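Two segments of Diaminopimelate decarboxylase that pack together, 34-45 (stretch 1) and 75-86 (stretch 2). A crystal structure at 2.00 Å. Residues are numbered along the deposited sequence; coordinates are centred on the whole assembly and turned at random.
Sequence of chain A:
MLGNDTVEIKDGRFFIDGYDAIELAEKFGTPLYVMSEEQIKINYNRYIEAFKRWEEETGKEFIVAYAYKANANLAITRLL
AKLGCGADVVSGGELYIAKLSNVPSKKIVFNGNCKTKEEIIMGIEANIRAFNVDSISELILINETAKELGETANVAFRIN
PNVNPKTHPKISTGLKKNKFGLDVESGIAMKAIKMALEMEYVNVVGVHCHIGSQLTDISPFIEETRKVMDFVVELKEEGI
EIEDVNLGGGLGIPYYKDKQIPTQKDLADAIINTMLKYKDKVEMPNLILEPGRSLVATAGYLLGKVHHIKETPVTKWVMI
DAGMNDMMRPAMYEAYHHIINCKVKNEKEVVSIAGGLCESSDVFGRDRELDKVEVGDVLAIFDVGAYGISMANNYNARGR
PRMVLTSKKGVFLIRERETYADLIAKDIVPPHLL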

# COMPACT_ATOMS: atom_id res chain seq x y z
N VAL A 34 11.06 5.85 14.53
CA VAL A 34 11.32 6.54 15.80
C VAL A 34 10.37 7.78 15.74
O VAL A 34 10.43 8.60 14.79
N MET A 35 9.54 7.94 16.74
CA MET A 35 8.62 9.06 16.77
C MET A 35 9.08 9.95 17.90
O MET A 35 9.21 9.46 19.03
N SER A 36 9.29 11.24 17.62
CA SER A 36 9.73 12.20 18.67
C SER A 36 8.51 12.80 19.37
O SER A 36 7.68 13.53 18.75
N GLU A 37 8.37 12.50 20.66
CA GLU A 37 7.25 13.02 21.41
C GLU A 37 7.33 14.54 21.47
O GLU A 37 6.32 15.22 21.31
N GLU A 38 8.52 15.08 21.71
CA GLU A 38 8.63 16.56 21.77
C GLU A 38 8.31 17.20 20.40
O GLU A 38 7.71 18.28 20.35
N GLN A 39 8.73 16.61 19.30
CA GLN A 39 8.39 17.23 18.02
C GLN A 39 6.83 17.30 17.84
O GLN A 39 6.30 18.27 17.27
N ILE A 40 6.10 16.25 18.26
CA ILE A 40 4.65 16.29 18.16
C ILE A 40 4.10 17.42 19.04
O ILE A 40 3.18 18.17 18.63
N LYS A 41 4.65 17.57 20.25
CA LYS A 41 4.17 18.66 21.12
C LYS A 41 4.46 20.00 20.48
O LYS A 41 3.63 20.93 20.54
N ILE A 42 5.63 20.11 19.88
CA ILE A 42 5.96 21.39 19.18
C ILE A 42 4.99 21.67 18.02
O ILE A 42 4.46 22.80 17.87
N ASN A 43 4.73 20.65 17.21
CA ASN A 43 3.83 20.87 16.06
C ASN A 43 2.42 21.26 16.53
O ASN A 43 1.78 22.14 15.96
N TYR A 44 1.94 20.57 17.57
CA TYR A 44 0.62 20.83 18.09
C TYR A 44 0.57 22.24 18.69
O TYR A 44 -0.37 23.00 18.46
N ASN A 45 1.57 22.57 19.49
CA ASN A 45 1.62 23.90 20.13
C ASN A 45 1.69 25.02 19.07
O ASN A 45 1.23 26.12 19.35
N ALA A 75 -0.30 4.82 21.13
CA ALA A 75 0.47 5.73 22.01
C ALA A 75 0.41 7.17 21.44
O ALA A 75 0.31 8.14 22.21
N ILE A 76 0.50 7.28 20.11
CA ILE A 76 0.49 8.62 19.48
C ILE A 76 -0.86 9.31 19.71
O ILE A 76 -0.90 10.50 20.03
N THR A 77 -1.97 8.57 19.54
CA THR A 77 -3.28 9.14 19.75
C THR A 77 -3.51 9.45 21.25
O THR A 77 -4.14 10.46 21.59
N ARG A 78 -2.97 8.63 22.15
CA ARG A 78 -3.14 8.96 23.56
C ARG A 78 -2.34 10.20 23.90
O ARG A 78 -2.79 11.02 24.71
N LEU A 79 -1.16 10.35 23.29
CA LEU A 79 -0.33 11.55 23.51
C LEU A 79 -1.15 12.75 23.08
O LEU A 79 -1.34 13.72 23.85
N LEU A 80 -1.63 12.71 21.82
CA LEU A 80 -2.41 13.82 21.31
C LEU A 80 -3.66 14.11 22.16
O LEU A 80 -3.94 15.28 22.45
N ALA A 81 -4.36 13.06 22.64
CA ALA A 81 -5.54 13.29 23.49
C ALA A 81 -5.12 14.04 24.79
O ALA A 81 -5.79 14.99 25.24
N LYS A 82 -4.04 13.58 25.40
CA LYS A 82 -3.56 14.21 26.61
C LYS A 82 -3.16 15.67 26.41
O LYS A 82 -3.24 16.45 27.35
N LEU A 83 -2.77 16.04 25.20
CA LEU A 83 -2.46 17.44 24.93
C LEU A 83 -3.71 18.33 24.78
O LEU A 83 -3.60 19.56 24.71
N GLY A 84 -4.90 17.72 24.75
CA GLY A 84 -6.14 18.48 24.58
C GLY A 84 -6.67 18.48 23.15
O GLY A 84 -7.65 19.15 22.78
N CYS A 85 -6.00 17.70 22.31
CA CYS A 85 -6.36 17.63 20.90
C CYS A 85 -7.64 16.81 20.63
O CYS A 85 -7.96 15.88 21.40
N GLY A 86 -8.38 17.17 19.58
CA GLY A 86 -9.57 16.41 19.18
C GLY A 86 -9.18 15.37 18.13
O GLY A 86 -7.99 15.10 17.94

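The helix that starts at E37 and the helix that runs through A75 to L80 pack at an angle of 43° between their N-to-C directions. Their axes come no closer than 10.9 Å, so side chains fill the gap. Together the stretches bury 522 Å². No direct hydrogen bond crosses the contact, which is mainly apolar. Y44, L83 and L79 have the most surface covered by the partner stretch, and I40 follows closely.

Y44 points toward stretch 2 with chi1 t and chi2 at 67°. Its ring reaches the turn that follows the second helix. CD2 of Y44 lies 4.0 Å from CB of L83, and CE2 of Y44 is 3.6 Å from the carbonyl O of L83. CE1 of Y44 meets SG of C85 at 3.5 Å. That sulfur sits 4.6 Å from the centroid of the Y44 ring, in an oblique sulfur-aromatic contact. C85 points toward stretch 1 with chi1 t, which brings its sulfur to the ring. CD1 of Y44 also touches CD2 of L80, more loosely, at 4.4 Å.

The hydroxyl of Y44 lies over the backbone of the turn. OH of Y44 is 3.5 Å from C of G84 and also 3.5 Å from N of C85. The latter pair has a poor angle and is not a hydrogen bond; N of C85 instead bonds back to O of L80 at 3.2 Å. A water provides the polar link. It is 2.5 Å from OH of Y44, and it donates to O of L83 at 2.9 Å. G84 has positive phi and belongs to a Schellman motif. A CB at these backbone angles would be jammed against the carbonyl O of L83, so glycine suits the site.

L83 points toward stretch 1 with chi1 m and chi2 t. Besides meeting the Y44 ring, it places CD1 4.1 Å from CG of K41. The aliphatic part of the lysine thus joins the apolar packing.

L79 points toward stretch 1 with chi1 t and chi2 p. Its CD2 lies 3.8 Å from CD1 of I40 and 3.9 Å from CG of E37. Its CD1 lies 3.3 Å from NZ of K41. K41 starts sideways, with chi1 m, but its end comes nearer to stretch 2. Its NZ also forms a long salt bridge within stretch 1, 4.0 Å from OE2 of E37. Both carboxylate oxygens of E37 are hydrogen-bonded elsewhere in the structure.

I40 points toward stretch 2 with chi1 m and chi2 t. Its CD1 meets CD1 of I76 at 3.9 Å, while its CG2 meets CD2 of L80 at 3.8 Å. I76, m at both chi angles, starts sideways, but its end approaches stretch 1. Its CD1 also lies 4.1 Å from CB of M35. M35 points toward stretch 2 from the strand before the first helix. S36 points away and caps that helix: its OG accepts from N of Q39 at 3.0 Å.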

# COMPACT_ATOMS: atom_id res chain seq x y z
CB VAL A 34 12.80 7.01 15.91
CG1 VAL A 34 13.07 7.79 17.27
CG2 VAL A 34 13.74 5.77 15.81
CB MET A 35 7.19 8.58 17.06
CG MET A 35 6.58 7.79 15.86
SD MET A 35 6.36 8.85 14.34
CE MET A 35 5.06 9.89 14.81
CB SER A 36 10.55 13.36 18.04
OG SER A 36 10.74 14.39 19.01
CB GLU A 37 7.26 12.45 22.83
CG GLU A 37 6.17 13.05 23.74
CD GLU A 37 6.20 12.36 25.09
OE1 GLU A 37 5.45 11.40 25.29
OE2 GLU A 37 7.02 12.74 25.94
CB GLU A 38 10.06 16.95 22.24
CG GLU A 38 10.36 18.46 22.33
CD GLU A 38 9.52 19.23 23.37
OE1 GLU A 38 8.96 18.63 24.32
OE2 GLU A 38 9.46 20.48 23.23
CB GLN A 39 8.99 16.43 16.84
CG GLN A 39 8.73 17.11 15.50
CD GLN A 39 9.44 18.47 15.44
OE1 GLN A 39 8.80 19.56 15.45
NE2 GLN A 39 10.76 18.43 15.45
CB ILE A 40 3.98 14.92 18.57
CG1 ILE A 40 4.39 13.83 17.58
CG2 ILE A 40 2.43 15.06 18.57
CD1 ILE A 40 3.96 12.41 17.95
CB LYS A 41 4.85 18.65 22.51
CG LYS A 41 4.55 17.36 23.35
CD LYS A 41 5.20 17.55 24.75
CE LYS A 41 5.44 16.23 25.40
NZ LYS A 41 4.16 15.50 25.62
CB ILE A 42 7.39 21.35 18.61
CG1 ILE A 42 8.37 21.48 19.80
CG2 ILE A 42 7.55 22.47 17.49
CD1 ILE A 42 9.82 21.11 19.48
CB ASN A 43 3.79 19.60 15.15
CG ASN A 43 5.13 19.32 14.47
OD1 ASN A 43 6.02 20.20 14.44
ND2 ASN A 43 5.29 18.11 13.91
CB TYR A 44 0.27 19.83 19.21
CG TYR A 44 -1.11 20.06 19.78
CD1 TYR A 44 -2.24 19.83 19.00
CD2 TYR A 44 -1.28 20.56 21.05
CE1 TYR A 44 -3.52 20.10 19.49
CE2 TYR A 44 -2.54 20.83 21.56
CZ TYR A 44 -3.66 20.59 20.77
OH TYR A 44 -4.92 20.84 21.29
CB ASN A 45 2.81 24.03 21.04
CG ASN A 45 2.68 23.18 22.32
OD1 ASN A 45 1.56 22.76 22.71
ND2 ASN A 45 3.81 22.94 22.99
CB ALA A 75 1.95 5.28 22.13
CB ILE A 76 0.77 8.52 17.93
CG1 ILE A 76 2.18 7.92 17.69
CG2 ILE A 76 0.63 9.91 17.26
CD1 ILE A 76 3.30 8.65 18.48
CB THR A 77 -4.42 8.21 19.18
OG1 THR A 77 -4.37 6.94 19.82
CG2 THR A 77 -4.26 8.03 17.66
CB ARG A 78 -2.75 7.76 24.49
CG ARG A 78 -3.85 6.68 24.46
CD ARG A 78 -3.68 5.52 25.42
NE ARG A 78 -3.94 5.93 26.79
CZ ARG A 78 -5.13 6.01 27.39
NH1 ARG A 78 -6.28 5.71 26.79
NH2 ARG A 78 -5.15 6.41 28.65
CB LEU A 79 0.94 11.48 22.66
CG LEU A 79 1.81 12.79 22.58
CD1 LEU A 79 2.30 13.28 24.02
CD2 LEU A 79 2.97 12.53 21.60
CB LEU A 80 -2.72 13.64 19.79
CG LEU A 80 -1.45 13.96 18.98
CD1 LEU A 80 -1.54 13.36 17.57
CD2 LEU A 80 -1.29 15.50 18.93
CB ALA A 81 -6.20 11.93 23.91
CB LYS A 82 -2.40 13.42 27.20
CG LYS A 82 -2.87 12.14 27.91
CD LYS A 82 -1.75 11.66 28.80
CE LYS A 82 -2.03 10.32 29.51
NZ LYS A 82 -3.14 10.39 30.50
CB LEU A 83 -1.57 17.58 23.69
CG LEU A 83 -0.19 16.92 23.77
CD1 LEU A 83 0.56 17.09 22.45
CD2 LEU A 83 0.60 17.59 24.92
CB CYS A 85 -5.16 17.00 20.17
SG CYS A 85 -5.17 17.23 18.38
O HOH W 1 -4.95 21.91 23.59